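Local coordinates for uncharacterized protein (PDB 3BL4) that is of unknown function but belongs to a family of the STAS clan and assembles as a dimer whose sheet continues from one subunit into the other, at residues A[46-50]-A[51-55]. Sequence-based numbering, arbitrary orientation.
With EDO (1,2-ethanediol), chain E.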
ATOM      1  N   GLN A  46      10.952   4.094  16.332  1.00 27.85           N
ATOM      2  CA  GLN A  46      11.379   4.246  17.725  1.00 30.01           C
ATOM      3  C   GLN A  46      12.770   3.641  17.960  1.00 30.41           C
ATOM      4  O   GLN A  46      13.575   4.199  18.701  1.00 32.12           O
ATOM      5  CB  GLN A  46      10.363   3.618  18.672  1.00 28.44           C
ATOM      6  CG  GLN A  46       9.021   4.332  18.720  1.00 31.24           C
ATOM      7  CD  GLN A  46       8.012   3.628  19.634  1.00 31.41           C
ATOM      8  OE1 GLN A  46       8.053   2.411  19.802  1.00 30.62           O
ATOM      9  NE2 GLN A  46       7.116   4.407  20.239  1.00 31.81           N
ATOM     10  N   LEU A  47      13.060   2.516  17.314  1.00 29.72           N
ATOM     11  CA  LEU A  47      14.373   1.872  17.453  1.00 29.27           C
ATOM     12  C   LEU A  47      15.451   2.710  16.797  1.00 29.91           C
ATOM     13  O   LEU A  47      16.544   2.812  17.319  1.00 30.66           O
ATOM     14  CB  LEU A  47      14.353   0.459  16.856  1.00 28.95           C
ATOM     15  CG  LEU A  47      15.660  -0.325  16.753  1.00 30.28           C
ATOM     16  CD1 LEU A  47      16.339  -0.393  18.111  1.00 26.14           C
ATOM     17  CD2 LEU A  47      15.395  -1.711  16.207  1.00 29.36           C
ATOM     18  N   CYS A  48      15.149   3.296  15.643  1.00 31.61           N
ATOM     19  CA  CYS A  48      16.143   4.039  14.865  1.00 32.01           C
ATOM     20  C   CYS A  48      16.483   5.391  15.479  1.00 33.44           C
ATOM     21  O   CYS A  48      17.615   5.867  15.363  1.00 32.12           O
ATOM     22  CB  CYS A  48      15.644   4.263  13.446  1.00 31.51           C
ATOM     23  SG  CYS A  48      15.698   2.800  12.405  1.00 28.91           S
ATOM     24  N   GLY A  49      15.489   6.007  16.106  1.00 33.83           N
ATOM     25  CA  GLY A  49      15.650   7.332  16.660  1.00 35.33           C
ATOM     26  C   GLY A  49      16.011   8.277  15.541  1.00 36.08           C
ATOM     27  O   GLY A  49      15.291   8.357  14.549  1.00 36.46           O
ATOM     28  N   ASP A  50      17.141   8.964  15.694  1.00 38.44           N
ATOM     29  CA  ASP A  50      17.587   9.996  14.744  1.00 39.99           C
ATOM     30  C   ASP A  50      18.275   9.440  13.509  1.00 39.03           C
ATOM     31  O   ASP A  50      18.472  10.168  12.529  1.00 39.63           O
ATOM     32  CB  ASP A  50      18.560  10.974  15.429  1.00 42.12           C
ATOM     33  CG  ASP A  50      17.847  12.004  16.292  1.00 46.56           C
ATOM     34  OD1 ASP A  50      16.844  12.587  15.810  1.00 51.55           O
ATOM     35  OD2 ASP A  50      18.291  12.231  17.446  1.00 50.63           O
ATOM     36  N   ASP A  51      18.655   8.164  13.569  1.00 37.54           N
ATOM     37  CA  ASP A  51      19.486   7.539  12.545  1.00 36.95           C
ATOM     38  C   ASP A  51      18.663   6.835  11.481  1.00 35.03           C
ATOM     39  O   ASP A  51      17.537   6.432  11.725  1.00 34.42           O
ATOM     40  CB  ASP A  51      20.434   6.523  13.193  1.00 37.77           C
ATOM     41  CG  ASP A  51      21.522   7.181  14.028  1.00 42.02           C
ATOM     42  OD1 ASP A  51      21.826   8.377  13.797  1.00 41.21           O
ATOM     43  OD2 ASP A  51      22.085   6.491  14.899  1.00 42.83           O
ATOM     44  N   ARG A  52      19.254   6.664  10.306  1.00 33.22           N
ATOM     45  CA  ARG A  52      18.600   5.971   9.215  1.00 33.09           C
ATOM     46  C   ARG A  52      19.410   4.755   8.777  1.00 31.52           C
ATOM     47  O   ARG A  52      20.643   4.813   8.702  1.00 30.55           O
ATOM     48  CB  ARG A  52      18.384   6.930   8.053  1.00 33.96           C
ATOM     49  CG  ARG A  52      17.281   7.920   8.349  1.00 42.15           C
ATOM     50  CD  ARG A  52      17.294   9.110   7.424  1.00 52.17           C
ATOM     51  NE  ARG A  52      15.921   9.430   7.055  1.00 56.52           N
ATOM     52  CZ  ARG A  52      15.324   9.064   5.920  1.00 63.23           C
ATOM     53  NH1 ARG A  52      15.979   8.382   4.970  1.00 62.58           N
ATOM     54  NH2 ARG A  52      14.053   9.401   5.722  1.00 64.10           N
ATOM     55  N   HIS A  53      18.708   3.658   8.487  1.00 28.46           N
ATOM     56  CA  HIS A  53      19.341   2.397   8.083  1.00 26.77           C
ATOM     57  C   HIS A  53      18.533   1.715   7.015  1.00 26.33           C
ATOM     58  O   HIS A  53      17.321   1.874   6.963  1.00 27.08           O
ATOM     59  CB  HIS A  53      19.448   1.415   9.253  1.00 26.96           C
ATOM     60  CG  HIS A  53      20.096   1.980  10.474  1.00 26.42           C
ATOM     61  ND1 HIS A  53      19.377   2.372  11.585  1.00 26.35           N
ATOM     62  CD2 HIS A  53      21.392   2.227  10.759  1.00 21.51           C
ATOM     63  CE1 HIS A  53      20.205   2.826  12.504  1.00 23.44           C
ATOM     64  NE2 HIS A  53      21.433   2.749  12.028  1.00 26.69           N
ATOM     65  N   PRO A  54      19.194   0.928   6.152  1.00 27.38           N
ATOM     66  CA  PRO A  54      18.441   0.055   5.254  1.00 25.71           C
ATOM     67  C   PRO A  54      17.654  -0.961   6.057  1.00 24.73           C
ATOM     68  O   PRO A  54      18.108  -1.351   7.117  1.00 24.34           O
ATOM     69  CB  PRO A  54      19.534  -0.656   4.457  1.00 25.89           C
ATOM     70  CG  PRO A  54      20.748   0.189   4.597  1.00 27.28           C
ATOM     71  CD  PRO A  54      20.647   0.823   5.939  1.00 25.79           C
HETATM   72  N   MSE A  55      16.496  -1.385   5.559  1.00 23.64           N
HETATM   73  CA  MSE A  55      15.677  -2.387   6.237  1.00 24.30           C
HETATM   74  C   MSE A  55      15.309  -3.531   5.311  1.00 23.66           C
HETATM   75  O   MSE A  55      14.940  -3.317   4.156  1.00 21.66           O
HETATM   76  CB  MSE A  55      14.377  -1.791   6.743  1.00 23.83           C
HETATM   77  CG  MSE A  55      13.499  -2.789   7.449  1.00 25.35           C
HETATM   78 SE   MSE A  55      12.238  -1.894   8.584  0.75 27.75          SE
HETATM   79  CE  MSE A  55      11.286  -1.059   7.316  1.00 19.12           C
TER
HETATM   80  C1  EDO E 126      19.433   9.465   3.007  1.00 57.21           C
HETATM   81  O1  EDO E 126      18.590   8.387   3.461  1.00 54.60           O
HETATM   82  C2  EDO E 126      19.841  10.404   4.150  1.00 54.90           C
HETATM   83  O2  EDO E 126      18.765  10.638   5.079  1.00 53.74           O
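C48 and D51 meet across a tight reversal of the chain, and the backbone amide of D51 reaches back to the carbonyl of C48. This hydrogen bond, D51 N to C48 O, is 3.1 Å long with an N-H...O angle of 156°. The donor stands above the carbonyl plane, and the bond closes a type II' beta turn over C48-D51. G49 occupies the second position of that turn with a positive phi of 60° and is the first residue to depart from helical geometry. Beyond the bond, CB of C48 packs against D51 O at 3.4 Å, while CB of D51 lies 3.6 Å from C48 O, each side chain thus set beside the other's carbonyl oxygen. The turn, continued by R52, joins helix to second strand in a beta-alpha-beta unit made of strand 22-25, helix 34-48 and strand 53-58, whose two strands run parallel. At the start of the outgoing strand, the H53 ring turns its edge to C48: the thiol sulfur lies in the ring plane, with SG 3.8 Å from ND1 and 4.9 Å from the ring centroid. With CG anti to the carbonyl carbon (chi1 -52°), the imidazole is carried back toward the helix end. ND1 is buried here without a hydrogen-bonding partner. D51 OD1 lies 3.7 Å from D50 C, while the D50 carboxylate leads away; D50 OD2 and D51 OD1 are 6.4 Å apart, so any repulsion is probably modest. R52 NH1 makes a weak hydrogen bond to O1 of a 1,2-ethanediol. C48 and H53 both touch L22 of the neighbouring strand; C48 also packs on Q78 of the second subunit, where H53 and M55 join a parallel strand that extends the sheet across the interface.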